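Local coordinates for protein haloacid dehalogenase-like hydrolase (Klebsiella pneumoniae subsp. pneumoniae, PDB 3PGV) that probably acts as a magnesium-dependent phosphatase of the Cof family within the haloacid dehalogenase superfamily, and binds a calcium ion in this crystal, at residues 208-216 against 236-244; 225-234 against 243-254. One frame throughout, in Å; residues are numbered along the deposited sequence.

Overall arrangement
The two contacts lie about 9 Å apart, centre to centre, and build neighbouring parts of the Rossmann-like core domain around the metal site. Interaction 2 pairs strand 228-232 with strand 246-249 and carries Asp233, whose OD1 sits 2.2 Å from the calcium ion. Interaction 1 sets helix 238-243, the crossover between those strands, against helix 210-220, and brings Lys210 and Asp237 to the same pocket. Met243 and Ala244 belong to both contacts, and one water, 2.6 Å from the calcium ion, also lies 2.7 Å from Asp237 OD2. Packing joins them as well: Met240 CE lies 3.4 Å from Phe231 O, and Asp237 OD2 lies 3.4 Å from Gly232 CA.

Interaction 1 of 2, residues 208-216 against 236-244; sequences VSKGHALEA and NDAEMLSMA. With EPE (4-(2-hydroxyethyl)-1-piperazine ethanesulfonic acid), chain F.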
loop_
_atom_site.group_PDB
_atom_site.type_symbol
_atom_site.label_atom_id
_atom_site.label_comp_id
_atom_site.label_asym_id
_atom_site.label_seq_id
_atom_site.Cartn_x
_atom_site.Cartn_y
_atom_site.Cartn_z
ATOM N N VAL A 208 -6.442 8.105 6.053
ATOM C CA VAL A 208 -5.742 7.656 4.858
ATOM C C VAL A 208 -5.390 6.170 5.001
ATOM O O VAL A 208 -4.762 5.782 5.979
ATOM C CB VAL A 208 -4.484 8.513 4.588
ATOM C CG1 VAL A 208 -3.623 7.904 3.474
ATOM C CG2 VAL A 208 -4.854 9.952 4.272
ATOM N N SER A 209 -5.860 5.346 4.060
ATOM C CA SER A 209 -5.544 3.916 3.983
ATOM C C SER A 209 -5.882 3.438 2.590
ATOM O O SER A 209 -6.529 4.175 1.836
ATOM C CB SER A 209 -6.342 3.114 5.019
ATOM O OG SER A 209 -7.690 2.937 4.622
ATOM N N LYS A 210 -5.483 2.197 2.238
ATOM C CA LYS A 210 -5.837 1.638 0.935
ATOM C C LYS A 210 -7.366 1.528 0.784
ATOM O O LYS A 210 -7.896 1.756 -0.312
ATOM C CB LYS A 210 -5.186 0.271 0.724
ATOM C CG LYS A 210 -3.672 0.300 0.683
ATOM C CD LYS A 210 -3.140 -1.067 0.347
ATOM C CE LYS A 210 -1.648 -1.158 0.429
ATOM N NZ LYS A 210 -1.173 -2.490 0.015
ATOM N N GLY A 211 -8.055 1.244 1.906
ATOM C CA GLY A 211 -9.506 1.121 1.952
ATOM C C GLY A 211 -10.234 2.421 1.717
ATOM O O GLY A 211 -11.213 2.453 0.973
ATOM N N HIS A 212 -9.778 3.507 2.364
ATOM C CA HIS A 212 -10.394 4.824 2.186
ATOM C C HIS A 212 -10.121 5.351 0.787
ATOM O O HIS A 212 -11.003 5.969 0.185
ATOM C CB HIS A 212 -9.898 5.819 3.243
ATOM C CG HIS A 212 -10.302 5.455 4.638
ATOM N ND1 HIS A 212 -9.539 4.591 5.413
ATOM C CD2 HIS A 212 -11.395 5.827 5.349
ATOM C CE1 HIS A 212 -10.185 4.472 6.560
ATOM N NE2 HIS A 212 -11.305 5.197 6.570
ATOM N N ALA A 213 -8.914 5.051 0.229
ATOM C CA ALA A 213 -8.588 5.444 -1.136
ATOM C C ALA A 213 -9.404 4.626 -2.150
ATOM O O ALA A 213 -9.895 5.189 -3.139
ATOM C CB ALA A 213 -7.111 5.273 -1.391
ATOM N N LEU A 214 -9.637 3.313 -1.852
ATOM C CA LEU A 214 -10.471 2.450 -2.695
ATOM C C LEU A 214 -11.889 2.974 -2.758
ATOM O O LEU A 214 -12.467 3.046 -3.845
ATOM C CB LEU A 214 -10.458 0.990 -2.195
ATOM C CG LEU A 214 -11.402 0.027 -2.945
ATOM C CD1 LEU A 214 -11.064 -0.033 -4.435
ATOM C CD2 LEU A 214 -11.400 -1.336 -2.319
ATOM N N GLU A 215 -12.443 3.389 -1.606
ATOM C CA GLU A 215 -13.782 3.981 -1.559
ATOM C C GLU A 215 -13.856 5.222 -2.468
ATOM O O GLU A 215 -14.813 5.366 -3.231
ATOM C CB GLU A 215 -14.165 4.342 -0.121
ATOM C CG GLU A 215 -15.559 4.949 -0.011
ATOM C CD GLU A 215 -16.104 5.089 1.396
ATOM O OE1 GLU A 215 -15.310 5.385 2.321
ATOM O OE2 GLU A 215 -17.339 4.972 1.560
ATOM N N ALA A 216 -12.822 6.104 -2.403
ATOM C CA ALA A 216 -12.760 7.326 -3.222
ATOM C C ALA A 216 -12.673 6.984 -4.721
ATOM O O ALA A 216 -13.400 7.565 -5.530
ATOM C CB ALA A 216 -11.563 8.170 -2.806
ATOM N N ASN A 236 -1.469 -3.133 6.228
ATOM C CA ASN A 236 -1.845 -1.955 5.429
ATOM C C ASN A 236 -2.962 -2.279 4.399
ATOM O O ASN A 236 -3.442 -1.373 3.701
ATOM C CB ASN A 236 -0.622 -1.328 4.760
ATOM C CG ASN A 236 0.206 -2.293 3.919
ATOM O OD1 ASN A 236 0.277 -3.495 4.182
ATOM N ND2 ASN A 236 0.906 -1.765 2.949
ATOM N N ASP A 237 -3.459 -3.552 4.400
ATOM C CA ASP A 237 -4.602 -3.974 3.559
ATOM C C ASP A 237 -5.873 -4.206 4.407
ATOM O O ASP A 237 -6.939 -4.439 3.848
ATOM C CB ASP A 237 -4.256 -5.260 2.781
ATOM C CG ASP A 237 -3.064 -5.114 1.865
ATOM O OD1 ASP A 237 -3.034 -4.146 1.090
ATOM O OD2 ASP A 237 -2.185 -6.008 1.884
ATOM N N ALA A 238 -5.733 -4.203 5.754
ATOM C CA ALA A 238 -6.819 -4.533 6.684
ATOM C C ALA A 238 -8.101 -3.708 6.439
ATOM O O ALA A 238 -9.180 -4.296 6.287
ATOM C CB ALA A 238 -6.344 -4.381 8.122
ATOM N N GLU A 239 -7.978 -2.357 6.330
ATOM C CA GLU A 239 -9.149 -1.493 6.067
ATOM C C GLU A 239 -9.760 -1.805 4.696
ATOM O O GLU A 239 -10.971 -1.973 4.587
ATOM C CB GLU A 239 -8.792 0.017 6.170
ATOM C CG GLU A 239 -8.201 0.442 7.512
ATOM C CD GLU A 239 -6.702 0.214 7.672
ATOM O OE1 GLU A 239 -6.059 -0.266 6.709
ATOM O OE2 GLU A 239 -6.167 0.543 8.755
HETATM N N MSE A 240 -8.912 -1.958 3.670
HETATM C CA MSE A 240 -9.364 -2.278 2.309
HETATM C C MSE A 240 -10.142 -3.581 2.263
HETATM O O MSE A 240 -11.205 -3.637 1.642
HETATM C CB MSE A 240 -8.171 -2.328 1.327
HETATM C CG MSE A 240 -8.594 -2.559 -0.116
HETATM SE SE MSE A 240 -7.134 -2.531 -1.363
HETATM C CE MSE A 240 -6.150 -4.055 -0.756
ATOM N N LEU A 241 -9.621 -4.628 2.922
ATOM C CA LEU A 241 -10.240 -5.950 2.898
ATOM C C LEU A 241 -11.549 -6.005 3.663
ATOM O O LEU A 241 -12.448 -6.740 3.264
ATOM C CB LEU A 241 -9.263 -7.033 3.406
ATOM C CG LEU A 241 -7.963 -7.205 2.606
ATOM C CD1 LEU A 241 -7.117 -8.330 3.186
ATOM C CD2 LEU A 241 -8.249 -7.470 1.147
ATOM N N SER A 242 -11.668 -5.238 4.758
ATOM C CA SER A 242 -12.900 -5.233 5.556
ATOM C C SER A 242 -13.946 -4.238 5.033
ATOM O O SER A 242 -15.138 -4.484 5.185
ATOM C CB SER A 242 -12.597 -4.980 7.030
ATOM O OG SER A 242 -11.807 -3.816 7.209
HETATM N N MSE A 243 -13.504 -3.133 4.390
HETATM C CA MSE A 243 -14.443 -2.128 3.818
HETATM C C MSE A 243 -15.032 -2.580 2.474
HETATM O O MSE A 243 -16.114 -2.166 2.123
HETATM C CB MSE A 243 -13.763 -0.765 3.655
HETATM C CG MSE A 243 -13.430 -0.095 4.969
HETATM SE SE MSE A 243 -12.230 1.413 4.733
HETATM C CE MSE A 243 -13.447 2.663 3.849
ATOM N N ALA A 244 -14.277 -3.366 1.698
ATOM C CA ALA A 244 -14.737 -3.849 0.395
ATOM C C ALA A 244 -15.940 -4.759 0.560
ATOM O O ALA A 244 -16.104 -5.373 1.616
ATOM C CB ALA A 244 -13.615 -4.600 -0.302
HETATM N N1 EPE F . 7.139 -3.222 -0.135
HETATM C C2 EPE F . 8.050 -3.835 0.895
HETATM C C3 EPE F . 9.543 -3.679 0.503
HETATM N N4 EPE F . 9.788 -4.432 -0.757
HETATM C C5 EPE F . 9.005 -3.732 -1.828
HETATM C C6 EPE F . 7.482 -3.766 -1.495
HETATM C C7 EPE F . 11.242 -4.307 -1.086
HETATM C C9 EPE F . 5.798 -3.761 0.198
HETATM C C10 EPE F . 4.697 -2.742 -0.102
HETATM S S EPE F . 3.075 -3.473 0.320
HETATM O O1S EPE F . 3.061 -4.858 0.015
HETATM O O2S EPE F . 2.000 -2.639 -0.038
HETATM O O3S EPE F . 3.035 -3.453 1.813
HETATM O O HOH W 1 -3.387 1.347 4.130
HETATM O O HOH W 2 0.235 -4.856 1.889
#
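Ser209, at the N-cap of helix 210-220, rests its OG 3.5 Å from Glu239 CB and shares a 2.6 Å hydrogen bond with His212 ND1. Lys210 runs extended past the carbonyl of Asn236, and its NZ forms a salt bridge of 2.7 Å with Asp237 OD1, met on the syn side, tilted out of the carboxylate plane. The same NZ makes a second salt bridge with Asp27 OD1, hydrogen-bonds Ala60 O and donates to sulfonate O2S of the buffer EPE. Asn236 ND2 bonds EPE O3S at 163°, straighter than its own bond to O2S, and hydrogen-bonds Asn85 OD1. This lysine-aspartate pair beside a metal-binding aspartate is consistent with the active-site lysine and acidic loop of haloacid dehalogenase phosphatases. Gly211 lets the helices, inclined at 49°, approach closely: its CA is 3.4 Å from Met240 CA. SE of selenomethionine Met243 lies over the centre of one His212 face, 4.2 Å from the ring centroid; the bend at chi3 (70°) turns CE to Gly211 O, still over that face (CH-pi). Leu214 CD2 meets Met240 CG at 3.8 Å, the side chains crossing at about a right angle, and Glu215 OE1 approaches Met243 CE to 3.6 Å.

Interaction 2 of 2, residues 225-234 against 243-254; sequences LSDCIAFGDG and MAGKGCIMANAH. With CA (calcium ion), chain E.
Asp233 binds the calcium ion through OD1 at 2.2 Å, from the C-terminal end of strand 228-232, which runs parallel to strand 246-249 in a beta-alpha-beta unit of the Rossmann-like domain. Asp27 OD2 and the backbone O of Asp29 are the other protein ligands, and a water lies 2.6 Å from the metal. A chi1 of 72° swings the Asp233 carboxylate so that OD1 reaches the ion. Asp233 OD2 takes a hydrogen bond from a second water bridging to Asn252 O and ND2; Asn252 ND2 also donates to Gly30 O. Asp233 CB packs on Met250 CG and Ala253 CA. The Asp233 carbonyl accepts at 3.0 Å from N of His254, the N-cap residue just after the type I turn Met250-Ala253. Asp237 OD2 accepts from the backbone N of both Asp233 and Gly234, which would hold the metal-binding loop.

Behind this site the backbones alternate as donor and acceptor: Ala230 N reaches Lys246 O at 2.7 Å, and Met250 N reaches Gly232 O. The short axes stand 4.7 Å apart, inclined by 16°. On one face of the sheet, Ile229 lies alongside Lys246, whose NZ continues to Glu265, and Phe231 CD2 touches Cys248 CB at 3.6 Å. On the other, Ala230 CB meets Ala244 CB. At the far end, Gly245 N and Cys228 N reach Leu225 O from opposite faces of its plane, Gly245 N at 2.8 Å.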
loop_
_atom_site.group_PDB
_atom_site.type_symbol
_atom_site.label_atom_id
_atom_site.label_comp_id
_atom_site.label_asym_id
_atom_site.label_seq_id
_atom_site.Cartn_x
_atom_site.Cartn_y
_atom_site.Cartn_z
ATOM N N LEU A 225 -18.229 0.775 -2.329
ATOM C CA LEU A 225 -17.425 -0.293 -1.735
ATOM C C LEU A 225 -18.066 -1.667 -1.953
ATOM O O LEU A 225 -17.356 -2.651 -2.155
ATOM C CB LEU A 225 -17.216 -0.031 -0.235
ATOM C CG LEU A 225 -16.161 1.029 0.111
ATOM C CD1 LEU A 225 -16.308 1.493 1.539
ATOM C CD2 LEU A 225 -14.727 0.496 -0.140
ATOM N N SER A 226 -19.411 -1.715 -1.997
ATOM C CA SER A 226 -20.172 -2.959 -2.206
ATOM C C SER A 226 -19.865 -3.585 -3.569
ATOM O O SER A 226 -20.070 -4.789 -3.759
ATOM C CB SER A 226 -21.674 -2.687 -2.095
ATOM O OG SER A 226 -21.998 -2.046 -0.874
ATOM N N ASP A 227 -19.410 -2.757 -4.531
ATOM C CA ASP A 227 -19.088 -3.208 -5.887
ATOM C C ASP A 227 -17.658 -3.693 -5.977
ATOM O O ASP A 227 -17.193 -4.062 -7.066
ATOM C CB ASP A 227 -19.325 -2.071 -6.892
ATOM C CG ASP A 227 -20.760 -1.602 -6.937
ATOM O OD1 ASP A 227 -21.658 -2.454 -7.122
ATOM O OD2 ASP A 227 -20.988 -0.384 -6.810
ATOM N N CYS A 228 -16.950 -3.707 -4.832
ATOM C CA CYS A 228 -15.539 -4.058 -4.805
ATOM C C CYS A 228 -15.252 -5.403 -4.227
ATOM O O CYS A 228 -15.771 -5.755 -3.167
ATOM C CB CYS A 228 -14.726 -2.973 -4.107
ATOM S SG CYS A 228 -14.902 -1.332 -4.838
ATOM N N ILE A 229 -14.330 -6.121 -4.864
ATOM C CA ILE A 229 -13.679 -7.296 -4.301
ATOM C C ILE A 229 -12.198 -6.947 -4.132
ATOM O O ILE A 229 -11.594 -6.389 -5.057
ATOM C CB ILE A 229 -13.904 -8.585 -5.155
ATOM C CG1 ILE A 229 -13.186 -9.810 -4.504
ATOM C CG2 ILE A 229 -13.468 -8.376 -6.628
ATOM C CD1 ILE A 229 -13.509 -11.174 -5.123
ATOM N N ALA A 230 -11.642 -7.159 -2.919
ATOM C CA ALA A 230 -10.258 -6.780 -2.644
ATOM C C ALA A 230 -9.373 -7.953 -2.223
ATOM O O ALA A 230 -9.852 -8.910 -1.605
ATOM C CB ALA A 230 -10.212 -5.691 -1.598
ATOM N N PHE A 231 -8.060 -7.849 -2.516
ATOM C CA PHE A 231 -7.065 -8.874 -2.178
ATOM C C PHE A 231 -5.858 -8.206 -1.506
ATOM O O PHE A 231 -5.398 -7.157 -1.970
ATOM C CB PHE A 231 -6.626 -9.628 -3.447
ATOM C CG PHE A 231 -7.749 -10.313 -4.194
ATOM C CD1 PHE A 231 -8.514 -9.617 -5.130
ATOM C CD2 PHE A 231 -7.994 -11.671 -4.020
ATOM C CE1 PHE A 231 -9.555 -10.255 -5.828
ATOM C CE2 PHE A 231 -9.036 -12.308 -4.719
ATOM C CZ PHE A 231 -9.804 -11.595 -5.622
ATOM N N GLY A 232 -5.366 -8.809 -0.415
ATOM C CA GLY A 232 -4.221 -8.282 0.339
ATOM C C GLY A 232 -3.559 -9.298 1.257
ATOM O O GLY A 232 -4.119 -10.374 1.520
ATOM N N ASP A 233 -2.374 -8.954 1.792
ATOM C CA ASP A 233 -1.614 -9.877 2.656
ATOM C C ASP A 233 -0.990 -9.188 3.898
ATOM O O ASP A 233 -0.332 -9.856 4.705
ATOM C CB ASP A 233 -0.506 -10.585 1.842
ATOM C CG ASP A 233 0.652 -9.683 1.476
ATOM O OD1 ASP A 233 0.409 -8.487 1.190
ATOM O OD2 ASP A 233 1.789 -10.182 1.414
ATOM N N GLY A 234 -1.140 -7.864 3.998
ATOM C CA GLY A 234 -0.527 -7.105 5.083
ATOM C C GLY A 234 -1.499 -6.281 5.909
ATOM O O GLY A 234 -2.667 -6.107 5.531
HETATM N N MSE A 243 -13.504 -3.133 4.390
HETATM C CA MSE A 243 -14.443 -2.128 3.818
HETATM C C MSE A 243 -15.032 -2.580 2.474
HETATM O O MSE A 243 -16.114 -2.166 2.123
HETATM C CB MSE A 243 -13.763 -0.765 3.655
HETATM C CG MSE A 243 -13.430 -0.095 4.969
HETATM SE SE MSE A 243 -12.230 1.413 4.733
HETATM C CE MSE A 243 -13.447 2.663 3.849
ATOM N N ALA A 244 -14.277 -3.366 1.698
ATOM C CA ALA A 244 -14.737 -3.849 0.395
ATOM C C ALA A 244 -15.940 -4.759 0.560
ATOM O O ALA A 244 -16.104 -5.373 1.616
ATOM C CB ALA A 244 -13.615 -4.600 -0.302
ATOM N N GLY A 245 -16.781 -4.841 -0.479
ATOM C CA GLY A 245 -17.935 -5.743 -0.485
ATOM C C GLY A 245 -17.513 -7.179 -0.216
ATOM O O GLY A 245 -18.159 -7.887 0.560
ATOM N N LYS A 246 -16.351 -7.578 -0.785
ATOM C CA LYS A 246 -15.737 -8.889 -0.591
ATOM C C LYS A 246 -14.208 -8.724 -0.409
ATOM O O LYS A 246 -13.545 -8.107 -1.248
ATOM C CB LYS A 246 -16.042 -9.808 -1.791
ATOM C CG LYS A 246 -15.272 -11.131 -1.800
ATOM C CD LYS A 246 -15.700 -12.084 -0.690
ATOM C CE LYS A 246 -14.898 -13.358 -0.738
ATOM N NZ LYS A 246 -15.241 -14.269 0.374
ATOM N N GLY A 247 -13.686 -9.240 0.698
ATOM C CA GLY A 247 -12.257 -9.199 0.991
ATOM C C GLY A 247 -11.632 -10.581 1.065
ATOM O O GLY A 247 -12.157 -11.463 1.745
ATOM N N CYS A 248 -10.493 -10.780 0.357
ATOM C CA CYS A 248 -9.755 -12.055 0.370
ATOM C C CYS A 248 -8.374 -11.866 0.956
ATOM O O CYS A 248 -7.623 -10.997 0.499
ATOM C CB CYS A 248 -9.680 -12.655 -1.028
ATOM S SG CYS A 248 -11.269 -13.163 -1.701
ATOM N N ILE A 249 -8.008 -12.714 1.924
ATOM C CA ILE A 249 -6.675 -12.708 2.539
ATOM C C ILE A 249 -5.804 -13.799 1.889
ATOM O O ILE A 249 -6.258 -14.933 1.722
ATOM C CB ILE A 249 -6.785 -12.901 4.093
ATOM C CG1 ILE A 249 -7.560 -11.732 4.750
ATOM C CG2 ILE A 249 -5.394 -13.092 4.742
ATOM C CD1 ILE A 249 -7.817 -11.917 6.283
HETATM N N MSE A 250 -4.570 -13.445 1.487
HETATM C CA MSE A 250 -3.626 -14.397 0.878
HETATM C C MSE A 250 -3.213 -15.450 1.899
HETATM O O MSE A 250 -3.077 -15.129 3.083
HETATM C CB MSE A 250 -2.368 -13.656 0.374
HETATM C CG MSE A 250 -2.677 -12.511 -0.585
HETATM SE SE MSE A 250 -3.686 -13.094 -2.115
HETATM C CE MSE A 250 -2.412 -14.295 -2.904
ATOM N N ALA A 251 -2.939 -16.692 1.442
ATOM C CA ALA A 251 -2.434 -17.739 2.343
ATOM C C ALA A 251 -1.080 -17.313 2.932
ATOM O O ALA A 251 -0.779 -17.619 4.094
ATOM C CB ALA A 251 -2.282 -19.059 1.592
ATOM N N ASN A 252 -0.291 -16.552 2.147
ATOM C CA ASN A 252 1.029 -16.088 2.561
ATOM C C ASN A 252 0.960 -14.822 3.422
ATOM O O ASN A 252 1.996 -14.252 3.752
ATOM C CB ASN A 252 1.899 -15.855 1.347
ATOM C CG ASN A 252 1.262 -14.951 0.317
ATOM O OD1 ASN A 252 0.396 -15.367 -0.452
ATOM N ND2 ASN A 252 1.682 -13.695 0.282
ATOM N N ALA A 253 -0.261 -14.371 3.772
ATOM C CA ALA A 253 -0.454 -13.145 4.544
ATOM C C ALA A 253 0.104 -13.248 5.941
ATOM O O ALA A 253 0.217 -14.352 6.491
ATOM C CB ALA A 253 -1.919 -12.802 4.609
ATOM N N HIS A 254 0.380 -12.086 6.563
ATOM C CA HIS A 254 0.794 -12.034 7.961
ATOM C C HIS A 254 -0.327 -12.551 8.861
ATOM O O HIS A 254 -1.505 -12.293 8.588
ATOM C CB HIS A 254 1.195 -10.615 8.346
ATOM C CG HIS A 254 2.410 -10.148 7.618
ATOM N ND1 HIS A 254 3.680 -10.414 8.094
ATOM C CD2 HIS A 254 2.513 -9.516 6.425
ATOM C CE1 HIS A 254 4.509 -9.909 7.197
ATOM N NE2 HIS A 254 3.846 -9.341 6.184
HETATM CA CA CA E . 1.489 -6.667 0.477
HETATM O O HOH W 3 3.044 -12.089 2.455
HETATM O O HOH W 2 0.235 -4.856 1.889
#